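Local coordinates for cell wall surface anchor family protein (Streptococcus agalactiae serogroup V, PDB 3TW0) that serves as the adhesive tip pilin of a Group B streptococcal pilus, probably attaching the bacterium to its host through a metal-binding von Willebrand factor A-type fold, at residues Q247-V252 and G270-Y275. The protein carries 2 engineered substitutions. Residues are numbered along the deposited sequence; the frame is centred on the assembly and turned at random.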
ATOM      1  N   GLN A 247      22.400 -15.632   8.805  1.00 36.38           N
ATOM      2  CA  GLN A 247      21.783 -14.408   9.347  1.00 33.82           C
ATOM      3  C   GLN A 247      22.780 -13.258   9.331  1.00 32.35           C
ATOM      4  O   GLN A 247      23.916 -13.445   9.740  1.00 31.72           O
ATOM      5  CB  GLN A 247      21.243 -14.649  10.770  1.00 33.95           C
ATOM      6  CG  GLN A 247      20.946 -13.362  11.545  1.00 32.80           C
ATOM      7  CD  GLN A 247      20.107 -13.558  12.793  1.00 32.07           C
ATOM      8  OE1 GLN A 247      20.143 -14.611  13.441  1.00 34.29           O
ATOM      9  NE2 GLN A 247      19.353 -12.529  13.147  1.00 29.37           N
ATOM     10  N   ALA A 248      22.360 -12.078   8.864  1.00 30.36           N
ATOM     11  CA  ALA A 248      23.209 -10.887   8.930  1.00 29.29           C
ATOM     12  C   ALA A 248      23.324 -10.328  10.333  1.00 28.69           C
ATOM     13  O   ALA A 248      22.479 -10.580  11.194  1.00 29.10           O
ATOM     14  CB  ALA A 248      22.736  -9.801   7.967  1.00 28.69           C
ATOM     15  N   ALA A 249      24.390  -9.574  10.557  1.00 27.75           N
ATOM     16  CA  ALA A 249      24.631  -8.933  11.830  1.00 27.91           C
ATOM     17  C   ALA A 249      25.177  -7.509  11.635  1.00 27.98           C
ATOM     18  O   ALA A 249      25.703  -7.163  10.581  1.00 28.84           O
ATOM     19  CB  ALA A 249      25.578  -9.775  12.671  1.00 27.78           C
ATOM     20  N   TYR A 250      25.027  -6.682  12.653  1.00 27.73           N
ATOM     21  CA  TYR A 250      25.531  -5.322  12.638  1.00 27.43           C
ATOM     22  C   TYR A 250      26.711  -5.290  13.601  1.00 29.16           C
ATOM     23  O   TYR A 250      26.526  -5.428  14.818  1.00 28.42           O
ATOM     24  CB  TYR A 250      24.428  -4.392  13.140  1.00 27.22           C
ATOM     25  CG  TYR A 250      24.754  -2.919  13.218  1.00 24.09           C
ATOM     26  CD1 TYR A 250      24.478  -2.078  12.155  1.00 21.53           C
ATOM     27  CD2 TYR A 250      25.279  -2.365  14.372  1.00 25.13           C
ATOM     28  CE1 TYR A 250      24.746  -0.736  12.219  1.00 23.98           C
ATOM     29  CE2 TYR A 250      25.555  -1.002  14.456  1.00 24.44           C
ATOM     30  CZ  TYR A 250      25.294  -0.199  13.368  1.00 25.81           C
ATOM     31  OH  TYR A 250      25.568   1.149  13.431  1.00 27.78           O
ATOM     32  N   ARG A 251      27.921  -5.148  13.064  1.00 30.71           N
ATOM     33  CA  ARG A 251      29.093  -4.980  13.907  1.00 32.62           C
ATOM     34  C   ARG A 251      29.006  -3.628  14.600  1.00 33.74           C
ATOM     35  O   ARG A 251      28.853  -2.614  13.947  1.00 33.35           O
ATOM     36  CB  ARG A 251      30.372  -5.061  13.065  1.00 32.36           C
ATOM     37  CG  ARG A 251      31.651  -5.191  13.874  1.00 33.31           C
ATOM     38  CD  ARG A 251      32.817  -5.439  12.940  1.00 34.24           C
ATOM     39  NE  ARG A 251      34.086  -5.441  13.648  1.00 36.59           N
ATOM     40  CZ  ARG A 251      35.138  -6.158  13.270  1.00 36.70           C
ATOM     41  NH1 ARG A 251      35.070  -6.946  12.198  1.00 35.97           N
ATOM     42  NH2 ARG A 251      36.253  -6.096  13.977  1.00 37.34           N
ATOM     43  N   VAL A 252      29.084  -3.598  15.923  1.00 36.30           N
ATOM     44  CA  VAL A 252      29.113  -2.288  16.586  1.00 38.69           C
ATOM     45  C   VAL A 252      30.543  -1.766  16.794  1.00 40.94           C
ATOM     46  O   VAL A 252      31.389  -2.477  17.339  1.00 40.81           O
ATOM     47  CB  VAL A 252      28.181  -2.194  17.857  1.00 38.70           C
ATOM     48  CG1 VAL A 252      27.708  -3.570  18.334  1.00 37.36           C
ATOM     49  CG2 VAL A 252      28.798  -1.356  18.969  1.00 37.26           C
ATOM     50  N   GLY A 270      30.984  -8.384  19.318  1.00 34.05           N
ATOM     51  CA  GLY A 270      30.062  -7.346  19.740  1.00 32.65           C
ATOM     52  C   GLY A 270      29.192  -7.095  18.496  1.00 31.86           C
ATOM     53  O   GLY A 270      29.334  -6.081  17.827  1.00 31.47           O
ATOM     54  N   TYR A 271      28.326  -8.062  18.169  1.00 30.93           N
ATOM     55  CA  TYR A 271      27.406  -7.990  17.028  1.00 29.63           C
ATOM     56  C   TYR A 271      25.935  -7.972  17.472  1.00 29.06           C
ATOM     57  O   TYR A 271      25.527  -8.761  18.352  1.00 28.82           O
ATOM     58  CB  TYR A 271      27.574  -9.219  16.131  1.00 29.52           C
ATOM     59  CG  TYR A 271      28.855  -9.277  15.343  1.00 30.83           C
ATOM     60  CD1 TYR A 271      29.957  -9.966  15.848  1.00 32.39           C
ATOM     61  CD2 TYR A 271      28.969  -8.655  14.096  1.00 30.52           C
ATOM     62  CE1 TYR A 271      31.139 -10.048  15.148  1.00 33.53           C
ATOM     63  CE2 TYR A 271      30.152  -8.724  13.374  1.00 33.51           C
ATOM     64  CZ  TYR A 271      31.239  -9.426  13.919  1.00 35.44           C
ATOM     65  OH  TYR A 271      32.428  -9.514  13.256  1.00 35.67           O
ATOM     66  N   ILE A 272      25.145  -7.104  16.836  1.00 27.82           N
ATOM     67  CA  ILE A 272      23.685  -7.142  16.943  1.00 26.76           C
ATOM     68  C   ILE A 272      23.142  -7.938  15.760  1.00 26.52           C
ATOM     69  O   ILE A 272      23.227  -7.490  14.596  1.00 25.93           O
ATOM     70  CB  ILE A 272      23.079  -5.729  16.929  1.00 27.04           C
ATOM     71  CG1 ILE A 272      23.688  -4.867  18.044  1.00 24.96           C
ATOM     72  CG2 ILE A 272      21.566  -5.801  17.052  1.00 26.90           C
ATOM     73  CD1 ILE A 272      23.270  -3.430  17.959  1.00 25.31           C
ATOM     74  N   TYR A 273      22.622  -9.133  16.044  1.00 26.08           N
ATOM     75  CA  TYR A 273      22.046  -9.973  14.998  1.00 25.90           C
ATOM     76  C   TYR A 273      20.708  -9.364  14.603  1.00 25.32           C
ATOM     77  O   TYR A 273      19.939  -8.935  15.476  1.00 25.34           O
ATOM     78  CB  TYR A 273      21.938 -11.429  15.464  1.00 25.97           C
ATOM     79  CG  TYR A 273      23.307 -12.059  15.461  1.00 30.40           C
ATOM     80  CD1 TYR A 273      24.186 -11.901  16.560  1.00 33.46           C
ATOM     81  CD2 TYR A 273      23.777 -12.741  14.326  1.00 31.60           C
ATOM     82  CE1 TYR A 273      25.490 -12.457  16.540  1.00 34.13           C
ATOM     83  CE2 TYR A 273      25.062 -13.292  14.294  1.00 34.16           C
ATOM     84  CZ  TYR A 273      25.912 -13.146  15.403  1.00 35.13           C
ATOM     85  OH  TYR A 273      27.177 -13.698  15.354  1.00 36.61           O
ATOM     86  N   LEU A 274      20.466  -9.310  13.292  1.00 24.27           N
ATOM     87  CA  LEU A 274      19.388  -8.527  12.689  1.00 22.83           C
ATOM     88  C   LEU A 274      18.139  -9.353  12.356  1.00 22.50           C
ATOM     89  O   LEU A 274      18.232 -10.474  11.833  1.00 22.53           O
ATOM     90  CB  LEU A 274      19.903  -7.804  11.439  1.00 23.03           C
ATOM     91  CG  LEU A 274      21.091  -6.856  11.718  1.00 21.27           C
ATOM     92  CD1 LEU A 274      21.601  -6.302  10.443  1.00 21.64           C
ATOM     93  CD2 LEU A 274      20.735  -5.711  12.705  1.00 16.74           C
ATOM     94  N   TYR A 275      16.982  -8.778  12.696  1.00 21.72           N
ATOM     95  CA  TYR A 275      15.668  -9.332  12.410  1.00 20.40           C
ATOM     96  C   TYR A 275      14.862  -8.256  11.697  1.00 19.89           C
ATOM     97  O   TYR A 275      15.069  -7.037  11.905  1.00 19.42           O
ATOM     98  CB  TYR A 275      14.929  -9.716  13.721  1.00 21.28           C
ATOM     99  CG  TYR A 275      15.627 -10.784  14.541  1.00 22.80           C
ATOM    100  CD1 TYR A 275      16.808 -10.503  15.213  1.00 23.31           C
ATOM    101  CD2 TYR A 275      15.108 -12.069  14.632  1.00 23.96           C
ATOM    102  CE1 TYR A 275      17.469 -11.465  15.936  1.00 26.97           C
ATOM    103  CE2 TYR A 275      15.769 -13.056  15.379  1.00 26.95           C
ATOM    104  CZ  TYR A 275      16.943 -12.729  16.024  1.00 26.41           C
ATOM    105  OH  TYR A 275      17.614 -13.657  16.749  1.00 30.64           O
TER
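A249 lays its methyl over one face of the Y273 ring, a CH-pi contact with CB 4.1 Å from the ring centroid and displaced toward the rim. On the same face of this antiparallel strand pair, the Y271 ring crosses the extended R251 chain at a slant, CE2 3.7 Å from R251 CB, guanidinium and phenol planes 61° apart. On the opposite face, Y250 CB meets I272 CB; beside this pair, Y250 CB touches L274 CD2 and V252 CG1 packs against I272 CG1. Here M260 of helix 257-263 and L85 of strand 84-85 cover the side chains. Y250 and I272 form the hydrogen-bonded pair, Y250 N reaching I272 O at 2.8 Å and I272 N returning to Y250 O at 3.0 Å; V252 N to G270 O and L274 N to A248 O continue it.

With CG anti to the backbone N (chi1 164°), Q247 donates NE2 to L274 O at 2.7 Å, bent (142°) and from above the carbonyl plane, and lays it over one Y275 ring face. Strand 271-276 also pairs with strand 70-78, outside the parallel vWA-type sheet and away from the magnesium site. Backbone bonds thus fix the register, while the Q247 amide ties L274 O and the Y275 ring to the segment before strand 249-251.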